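Local coordinates for B-agarase (Saccharophagus degradans, PDB 4BQ2), which hydrolyses beta-linkages of agarose as an exo-acting family 50 glycoside hydrolase, and carries a carbohydrate-binding-module-like domain with a bound calcium ion, at residues Glu27-Thr30 with Pro36-Gly39; Leu42-Gln45 with Tyr51-Leu54. All blocks are in the same frame, centred on the assembly; numbering follows the deposited sequence.

Contact 1: residues Glu27-Thr30 with Pro36-Gly39. With CA (calcium ion), chain K.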
loop_
_atom_site.group_PDB
_atom_site.type_symbol
_atom_site.label_atom_id
_atom_site.label_comp_id
_atom_site.label_asym_id
_atom_site.label_seq_id
_atom_site.Cartn_x
_atom_site.Cartn_y
_atom_site.Cartn_z
ATOM N N GLU A 27 28.945 1.104 23.496
ATOM C CA GLU A 27 29.079 -0.158 24.230
ATOM C C GLU A 27 29.869 -1.156 23.389
ATOM O O GLU A 27 29.960 -1.021 22.164
ATOM C CB GLU A 27 27.721 -0.800 24.545
ATOM C CG GLU A 27 26.597 0.129 25.009
ATOM C CD GLU A 27 26.741 0.594 26.447
ATOM O OE1 GLU A 27 27.667 0.099 27.146
ATOM O OE2 GLU A 27 25.920 1.456 26.875
ATOM N N THR A 28 30.415 -2.164 24.064
ATOM C CA THR A 28 31.032 -3.311 23.396
ATOM C C THR A 28 29.957 -4.356 23.074
ATOM O O THR A 28 29.111 -4.683 23.926
ATOM C CB THR A 28 32.181 -3.903 24.249
ATOM O OG1 THR A 28 33.189 -2.907 24.402
ATOM C CG2 THR A 28 32.821 -5.115 23.565
ATOM N N TYR A 29 29.980 -4.848 21.835
ATOM C CA TYR A 29 28.991 -5.824 21.328
ATOM C C TYR A 29 29.813 -6.767 20.426
ATOM O O TYR A 29 30.941 -6.405 20.048
ATOM C CB TYR A 29 27.910 -5.097 20.490
ATOM C CG TYR A 29 28.477 -4.751 19.132
ATOM C CD1 TYR A 29 29.366 -3.683 18.977
ATOM C CD2 TYR A 29 28.209 -5.537 18.030
ATOM C CE1 TYR A 29 29.926 -3.389 17.745
ATOM C CE2 TYR A 29 28.793 -5.265 16.797
ATOM C CZ TYR A 29 29.658 -4.196 16.669
ATOM O OH TYR A 29 30.246 -3.944 15.451
ATOM N N THR A 30 29.266 -7.936 20.070
ATOM C CA THR A 30 29.873 -8.851 19.077
ATOM C C THR A 30 29.601 -8.494 17.611
ATOM O O THR A 30 28.452 -8.558 17.135
ATOM C CB THR A 30 29.420 -10.304 19.320
ATOM O OG1 THR A 30 29.768 -10.680 20.659
ATOM C CG2 THR A 30 30.063 -11.255 18.299
ATOM N N PRO A 36 34.264 -8.802 19.325
ATOM C CA PRO A 36 33.742 -7.649 20.065
ATOM C C PRO A 36 34.326 -6.340 19.517
ATOM O O PRO A 36 35.485 -6.287 19.087
ATOM C CB PRO A 36 34.238 -7.878 21.485
ATOM C CG PRO A 36 34.413 -9.343 21.602
ATOM C CD PRO A 36 34.732 -9.873 20.223
ATOM N N SER A 37 33.524 -5.297 19.519
ATOM C CA SER A 37 33.959 -4.021 18.988
ATOM C C SER A 37 33.148 -2.979 19.724
ATOM O O SER A 37 32.143 -3.316 20.303
ATOM C CB SER A 37 33.674 -3.958 17.497
ATOM O OG SER A 37 34.280 -2.813 16.907
ATOM N N LYS A 38 33.586 -1.726 19.734
ATOM C CA LYS A 38 32.739 -0.660 20.261
ATOM C C LYS A 38 31.694 -0.245 19.221
ATOM O O LYS A 38 32.049 0.031 18.085
ATOM C CB LYS A 38 33.587 0.553 20.653
ATOM C CG LYS A 38 34.690 0.274 21.648
ATOM C CD LYS A 38 34.263 0.427 23.083
ATOM C CE LYS A 38 35.409 1.006 23.911
ATOM N NZ LYS A 38 36.744 0.686 23.350
ATOM N N GLY A 39 30.422 -0.190 19.616
ATOM C CA GLY A 39 29.351 0.231 18.713
ATOM C C GLY A 39 28.455 1.304 19.350
ATOM O O GLY A 39 28.539 1.571 20.548
HETATM CA CA CA K . 33.498 -0.364 16.320
HETATM O O HOH W 1 34.813 -0.975 14.819
#
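Glu27 and Tyr29 pair with Gly39 and Ser37 in an antiparallel beta hairpin, built from strands 22-30 and 36-44 of the agarase CBM-like domain. Both pairs are of the hydrogen-bonded kind. Gly39 N gives the shortest bond, 2.7 Å to Glu27 O with 173° at the hydrogen, and Glu27 N answers to Gly39 O. At the other end Tyr29 N donates to Ser37 O, and Ser37 N returns a bond to Tyr29 O at 2.9 Å. Thr28 faces Lys38 between them and Thr30 faces Pro36 beyond Tyr29 and Ser37, both as non-hydrogen-bonded pairs. Three of these carbonyls (Glu27 O, Ser37 O and Tyr29 O) also take CA-H...O contacts, the shortest being 3.1 Å from Pro36 CA to Tyr29 O. The directions of the two short segments differ by 135°, consistent with a marked local twist.

Side chains divide between two faces. On one, Thr28 CG2 rests 3.7 Å from Pro36 CB, while Thr28 OG1 lies against the aliphatic CD of Lys38. On the other, the Tyr29 side chain rises between its own N and carbonyl carbon and leans across the partner strand: CE1 is 3.8 Å from Ser37 CB, and the ring edge borders Gly39 N and Lys38 C. Gly39, lacking a side chain, leaves room there for the ring. Tyr29 OH hydrogen-bonds to Asp185, itself a calcium ligand.

Metal coordination is the third element. Asp7, Glu9 and Asp185 join Ser37 and Lys38 around the calcium, whose charge may polarise the Lys38 carbonyl. With chi1 at -171°, the Ser37 hydroxyl swings to the side remote from its own N, which places OG 2.6 Å from the calcium; Lys38 O binds at 2.3 Å and a water is a further ligand.

Contact 2: residues Leu42-Gln45 with Tyr51-Leu54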
loop_
_atom_site.group_PDB
_atom_site.type_symbol
_atom_site.label_atom_id
_atom_site.label_comp_id
_atom_site.label_asym_id
_atom_site.label_seq_id
_atom_site.Cartn_x
_atom_site.Cartn_y
_atom_site.Cartn_z
ATOM N N LEU A 42 21.675 2.432 20.314
ATOM C CA LEU A 42 20.646 3.456 20.090
ATOM C C LEU A 42 19.336 2.945 20.679
ATOM O O LEU A 42 18.736 2.005 20.141
ATOM C CB LEU A 42 20.536 3.794 18.602
ATOM C CG LEU A 42 19.493 4.862 18.213
ATOM C CD1 LEU A 42 19.917 6.250 18.728
ATOM C CD2 LEU A 42 19.248 4.900 16.707
ATOM N N ALA A 43 18.906 3.539 21.799
ATOM C CA ALA A 43 17.729 3.061 22.487
ATOM C C ALA A 43 16.604 4.086 22.257
ATOM O O ALA A 43 16.650 5.200 22.796
ATOM C CB ALA A 43 18.019 2.839 23.966
ATOM N N MET A 44 15.657 3.712 21.381
ATOM C CA MET A 44 14.583 4.601 20.910
ATOM C C MET A 44 13.365 4.449 21.795
ATOM O O MET A 44 12.955 3.338 22.142
ATOM C CB MET A 44 14.231 4.312 19.423
ATOM C CG MET A 44 15.347 4.735 18.444
ATOM S SD MET A 44 15.370 3.850 16.866
ATOM C CE MET A 44 16.067 2.303 17.403
ATOM N N GLN A 45 12.803 5.584 22.183
ATOM C CA GLN A 45 11.579 5.632 22.942
ATOM C C GLN A 45 10.416 5.629 21.934
ATOM O O GLN A 45 9.612 6.576 21.857
ATOM C CB GLN A 45 11.597 6.870 23.853
ATOM C CG GLN A 45 12.569 6.738 25.044
ATOM C CD GLN A 45 14.045 6.913 24.680
ATOM O OE1 GLN A 45 14.485 7.989 24.224
ATOM N NE2 GLN A 45 14.817 5.865 24.887
ATOM N N TYR A 51 8.152 9.216 16.011
ATOM C CA TYR A 51 9.333 9.363 15.174
ATOM C C TYR A 51 10.548 9.376 16.068
ATOM O O TYR A 51 10.689 10.277 16.889
ATOM C CB TYR A 51 9.294 10.647 14.319
ATOM C CG TYR A 51 10.393 10.663 13.276
ATOM C CD1 TYR A 51 11.666 11.088 13.610
ATOM C CD2 TYR A 51 10.163 10.225 11.967
ATOM C CE1 TYR A 51 12.692 11.083 12.689
ATOM C CE2 TYR A 51 11.186 10.232 11.017
ATOM C CZ TYR A 51 12.457 10.665 11.409
ATOM O OH TYR A 51 13.518 10.693 10.553
ATOM N N THR A 52 11.432 8.388 15.905
ATOM C CA THR A 52 12.608 8.255 16.768
ATOM C C THR A 52 13.822 7.865 15.896
ATOM O O THR A 52 13.649 7.406 14.753
ATOM C CB THR A 52 12.366 7.171 17.839
ATOM O OG1 THR A 52 12.254 5.885 17.207
ATOM C CG2 THR A 52 11.068 7.449 18.615
ATOM N N GLY A 53 15.033 8.060 16.414
ATOM C CA GLY A 53 16.233 7.633 15.691
ATOM C C GLY A 53 17.412 8.587 15.815
ATOM O O GLY A 53 17.564 9.296 16.833
ATOM N N LEU A 54 18.248 8.587 14.776
ATOM C CA LEU A 54 19.405 9.485 14.706
ATOM C C LEU A 54 19.501 10.151 13.337
ATOM O O LEU A 54 18.911 9.693 12.329
ATOM C CB LEU A 54 20.728 8.742 15.039
ATOM C CG LEU A 54 21.131 7.572 14.113
ATOM C CD1 LEU A 54 21.785 8.074 12.826
ATOM C CD2 LEU A 54 22.111 6.636 14.812
#
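Leu42 opens the contact with its CD2 methyl, which meets CD2 of Leu54 at 3.8 Å as the two side chains cross. The CB of Leu42 points toward 51-54, and CD2 is the atom that touches; the same methyl lies 4.2 Å from Gly53 CA. Phe19 touches both leucines from strand 17-20, and Val182 and Ile184 of strand 180-191 pack on Leu42 and Leu54, respectively.

Further along, Met44 lays its CB and CG beside the hydroxyl of Thr52, with CB 3.4 Å from OG1. Its chain then bends at the sulfur, carrying CE away from Thr52, while SD remains 4.1 Å from Gly53 CA. Gly53 has phi 142° and psi -151°, a backbone shape that would press a CB against the preceding carbonyl oxygen.

At Gln45, where the strand gives way to loop, the backbone carbonyl oxygen is 3.7 Å from Thr52 CG2.

No hydrogen bond crosses between the segments, and their axes are 7.1 Å apart at an angle of 171°: nearly antiparallel, yet not a bridged pair. Mainly van der Waals contact between buried side chains joins strands 36-44 and 51-56 inside the CBM-like beta domain, and the one hydroxyl within it, Thr52 OG1, is satisfied by a hydrogen bond to Val173 O, so it can lie against the CB and CG of Met44 without losing its polar partner.

How the contacts relate
Strand 36-44 serves both contacts: its first half forms the hairpin of contact 1 and its last residues enter contact 2, so the two follow in series along the chain, with centres about 19 Å apart. Their chemistry differs. Contact 1 is a surface pairing through backbone hydrogen bonds, and contact 2 a buried meeting of side chains. Strand 180-191 links them, since it supplies the metal ligand Asp185 and also packs against Leu42 and Leu54. The calcium belongs directly to contact 1; in contact 2, the side chain of Leu54 is about 13 Å from the bound calcium ion. Both contacts belong to the CBM-like domain.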